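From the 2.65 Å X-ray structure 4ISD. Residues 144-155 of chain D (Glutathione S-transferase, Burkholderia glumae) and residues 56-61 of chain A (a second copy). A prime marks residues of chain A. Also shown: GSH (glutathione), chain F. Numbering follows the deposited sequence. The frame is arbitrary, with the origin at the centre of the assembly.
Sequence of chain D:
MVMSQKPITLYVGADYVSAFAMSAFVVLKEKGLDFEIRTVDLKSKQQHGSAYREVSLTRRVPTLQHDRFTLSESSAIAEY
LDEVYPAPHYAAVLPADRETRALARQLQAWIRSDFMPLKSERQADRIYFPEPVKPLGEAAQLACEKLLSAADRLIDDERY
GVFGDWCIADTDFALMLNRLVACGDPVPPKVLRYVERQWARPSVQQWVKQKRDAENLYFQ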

# COMPACT_ATOMS: atom_id res chain seq x y z
N CYS D 144 -4.77 6.95 17.68
CA CYS D 144 -5.94 7.82 17.81
C CYS D 144 -5.59 9.25 17.46
O CYS D 144 -6.26 9.89 16.66
CB CYS D 144 -6.48 7.76 19.23
SG CYS D 144 -7.26 6.19 19.62
N GLU D 145 -4.50 9.73 18.06
CA GLU D 145 -4.11 11.12 17.92
C GLU D 145 -3.71 11.44 16.47
O GLU D 145 -3.87 12.58 16.01
CB GLU D 145 -2.99 11.45 18.90
CG GLU D 145 -2.68 12.93 19.03
CD GLU D 145 -1.21 13.20 19.33
OE1 GLU D 145 -0.61 12.45 20.15
OE2 GLU D 145 -0.66 14.16 18.76
N LYS D 146 -3.23 10.44 15.75
CA LYS D 146 -2.83 10.63 14.35
C LYS D 146 -4.05 10.54 13.45
O LYS D 146 -4.20 11.32 12.50
CB LYS D 146 -1.78 9.58 13.91
CG LYS D 146 -0.38 9.85 14.44
CD LYS D 146 0.70 9.15 13.62
CE LYS D 146 0.57 7.64 13.64
NZ LYS D 146 1.60 7.01 12.76
N LEU D 147 -4.92 9.59 13.75
CA LEU D 147 -6.16 9.42 13.01
C LEU D 147 -7.08 10.65 13.18
O LEU D 147 -7.63 11.19 12.22
CB LEU D 147 -6.87 8.18 13.50
CG LEU D 147 -8.14 7.93 12.70
CD1 LEU D 147 -7.77 7.75 11.23
CD2 LEU D 147 -8.86 6.71 13.26
N LEU D 148 -7.25 11.09 14.42
CA LEU D 148 -8.03 12.27 14.65
C LEU D 148 -7.41 13.45 13.91
O LEU D 148 -8.11 14.17 13.18
CB LEU D 148 -8.20 12.56 16.14
CG LEU D 148 -9.12 13.76 16.39
CD1 LEU D 148 -10.35 13.68 15.47
CD2 LEU D 148 -9.53 13.84 17.88
N SER D 149 -6.10 13.62 14.07
CA SER D 149 -5.45 14.80 13.51
C SER D 149 -5.64 14.84 12.01
O SER D 149 -5.87 15.90 11.43
CB SER D 149 -3.97 14.84 13.88
OG SER D 149 -3.47 16.17 13.78
N ALA D 150 -5.59 13.67 11.38
CA ALA D 150 -5.76 13.57 9.93
C ALA D 150 -7.20 13.86 9.49
O ALA D 150 -7.42 14.60 8.53
CB ALA D 150 -5.31 12.20 9.42
N ALA D 151 -8.17 13.27 10.20
CA ALA D 151 -9.59 13.56 9.99
C ALA D 151 -9.83 15.07 10.01
O ALA D 151 -10.46 15.64 9.11
CB ALA D 151 -10.45 12.87 11.07
N ASP D 152 -9.29 15.72 11.03
CA ASP D 152 -9.51 17.14 11.19
C ASP D 152 -8.90 17.93 10.03
O ASP D 152 -9.49 18.92 9.59
CB ASP D 152 -9.00 17.61 12.56
CG ASP D 152 -9.41 19.04 12.88
OD1 ASP D 152 -10.51 19.47 12.45
OD2 ASP D 152 -8.63 19.74 13.56
N ARG D 153 -7.76 17.49 9.51
CA ARG D 153 -7.08 18.26 8.44
C ARG D 153 -7.51 17.91 7.00
O ARG D 153 -7.27 18.67 6.07
CB ARG D 153 -5.54 18.18 8.57
N LEU D 154 -8.16 16.76 6.82
CA LEU D 154 -8.44 16.27 5.47
C LEU D 154 -9.90 16.45 5.11
O LEU D 154 -10.25 16.58 3.93
CB LEU D 154 -8.06 14.79 5.33
CG LEU D 154 -6.56 14.49 5.28
CD1 LEU D 154 -6.23 13.02 4.99
CD2 LEU D 154 -5.96 15.38 4.25
N ILE D 155 -10.74 16.42 6.13
CA ILE D 155 -12.18 16.51 5.94
C ILE D 155 -12.66 17.95 6.07
O ILE D 155 -12.17 18.71 6.92
CB ILE D 155 -12.90 15.59 6.95
CG1 ILE D 155 -12.59 14.13 6.62
CG2 ILE D 155 -14.40 15.87 7.00
CD1 ILE D 155 -12.81 13.19 7.80
N1 GSH F . 3.94 1.78 4.67
CA1 GSH F . 4.91 2.76 5.10
C1 GSH F . 5.84 3.19 4.00
O11 GSH F . 6.12 2.42 3.04
O12 GSH F . 6.33 4.35 4.05
CB1 GSH F . 5.65 2.34 6.35
CG1 GSH F . 6.51 3.51 6.83
CD1 GSH F . 7.12 3.17 8.21
OE1 GSH F . 6.73 2.19 8.82
N2 GSH F . 8.17 4.02 8.77
CA2 GSH F . 8.78 3.74 10.05
C2 GSH F . 8.48 4.84 11.02
O2 GSH F . 8.38 6.00 10.65
CB2 GSH F . 10.27 3.64 9.93
SG2 GSH F . 10.80 2.07 10.57
N3 GSH F . 8.31 4.56 12.43
CA3 GSH F . 8.02 5.67 13.31
C3 GSH F . 6.60 5.51 13.77
O31 GSH F . 5.80 4.81 13.10
O32 GSH F . 6.23 6.06 14.85
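Chain A 56-61: SLTRRV

Residues 56-61 of chain A cross one side of a chain D helix as an irregular segment, without regular helix or strand. The helix runs through Leu154, its carbonyls taken up by amides four residues on, as in Ser149 N to Glu145 O at 3.1 Å and Ala150 N to Lys146 O at 3.0 Å; Ile155 is the first residue to leave helical phi/psi. The register sets the direction: Leu57′ lies nearest Ala150 and Thr58′ nearest Lys146, with CA atoms 6.8 and 7.1 Å apart, so chain A advances toward the earlier residues of the helix. Between them the two stretches bury 381 Å².

The backbone of chain A turns sharply here. Leu57′ and Thr58′ have helix-like phi/psi values, but Arg59′ adopts positive phi (58/39), and Arg60′ and Val61′ then extend. Side-chain hydroxyls help to hold this turn. Arg59′ N makes a weak hydrogen bond to Ser56′ OG at 3.1 Å, and Arg60′ N donates to Thr58′ OG1 at 3.3 Å. Thr58′ suits its place because its CA-to-CB bond points away from the helix: its hydroxyl serves its own chain while its carbonyl is left for chain D.

That carbonyl is claimed by Lys146, whose NZ donates to Thr58′ O at 3.1 Å. An ammonium group can give several hydrogen bonds, and this one also donates to water 1, with Lys146 NZ 2.9 Å from the water oxygen. The same water donates to Arg59′ O at 2.9 Å and to GSH O32 at 2.8 Å, so a single molecule links the lysine of one chain, a backbone carbonyl of the other and a carboxylate oxygen of glutathione. A long, flexible side chain suits this buried position, since its aliphatic part can line the contact while its charged end reaches polar partners.

Arg59′ points toward the helix. Its NH2 donates to Glu145 OE2 at 3.2 Å, with an N-H...acceptor angle of 147°, in a salt bridge that pairs opposite charges at an exposed position. The CA-to-CB bond of Glu145 points sideways to chain A, but its carboxylate end comes nearer. The carboxylate approaches the edge of the guanidinium, where the N-H groups point, while Lys146 CG covers one face at 3.7 Å from Arg59′ CZ. Thus the planar group receives an acceptor in its plane and a methylene over its face.

Farther along the helix the contact becomes apolar. Leu57′ CD1 lies 3.9 Å from Ala150 CB, and Leu57′ CD2 lies 3.7 Å from Leu154 CD1. The alanine methyl and the two leucine side chains offer only hydrocarbon here, which needs no hydrogen-bonding partner.

Beyond the turn, the extended backbone meets glutathione. Val61′ N donates to GSH O2 at 3.0 Å and GSH N2 donates to Val61′ O at 2.8 Å, satisfying both backbone groups of the valine, as befits a glutathione S-transferase.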

# COMPACT_ATOMS: atom_id res chain seq x y z
N SER A 56 4.68 15.90 7.03
CA SER A 56 4.19 14.53 6.91
C SER A 56 2.90 14.26 7.64
O SER A 56 2.85 14.27 8.87
CB SER A 56 5.24 13.55 7.42
OG SER A 56 4.69 12.24 7.41
N LEU A 57 1.86 13.97 6.87
CA LEU A 57 0.55 13.64 7.43
C LEU A 57 0.60 12.40 8.34
O LEU A 57 -0.09 12.36 9.35
CB LEU A 57 -0.44 13.41 6.28
CG LEU A 57 -1.82 12.93 6.71
CD1 LEU A 57 -2.54 14.04 7.45
CD2 LEU A 57 -2.61 12.43 5.50
N THR A 58 1.41 11.41 8.00
CA THR A 58 1.43 10.14 8.72
C THR A 58 2.42 10.10 9.89
O THR A 58 2.34 9.20 10.74
CB THR A 58 1.82 9.01 7.79
OG1 THR A 58 3.20 9.18 7.40
CG2 THR A 58 0.96 9.05 6.55
N ARG A 59 3.35 11.05 9.92
CA ARG A 59 4.43 11.09 10.91
C ARG A 59 5.29 9.82 10.87
O ARG A 59 5.70 9.31 11.91
CB ARG A 59 3.89 11.32 12.31
CG ARG A 59 3.07 12.60 12.46
CD ARG A 59 2.83 12.87 13.93
NE ARG A 59 1.45 13.18 14.23
CZ ARG A 59 0.92 13.13 15.45
NH1 ARG A 59 1.67 12.76 16.48
NH2 ARG A 59 -0.35 13.43 15.63
N ARG A 60 5.54 9.33 9.67
CA ARG A 60 6.50 8.26 9.49
C ARG A 60 7.48 8.62 8.37
O ARG A 60 7.18 9.45 7.49
CB ARG A 60 5.77 6.95 9.19
CG ARG A 60 4.77 6.57 10.27
CD ARG A 60 4.39 5.10 10.18
NE ARG A 60 3.73 4.79 8.92
CZ ARG A 60 3.16 3.62 8.66
NH1 ARG A 60 2.56 3.40 7.49
NH2 ARG A 60 3.18 2.67 9.59
N VAL A 61 8.68 8.04 8.42
CA VAL A 61 9.63 8.18 7.34
C VAL A 61 9.45 6.95 6.45
O VAL A 61 9.06 5.89 6.95
CB VAL A 61 11.08 8.25 7.86
CG1 VAL A 61 11.35 9.58 8.56
CG2 VAL A 61 11.38 7.08 8.79
O HOH W 1 4.21 7.75 13.89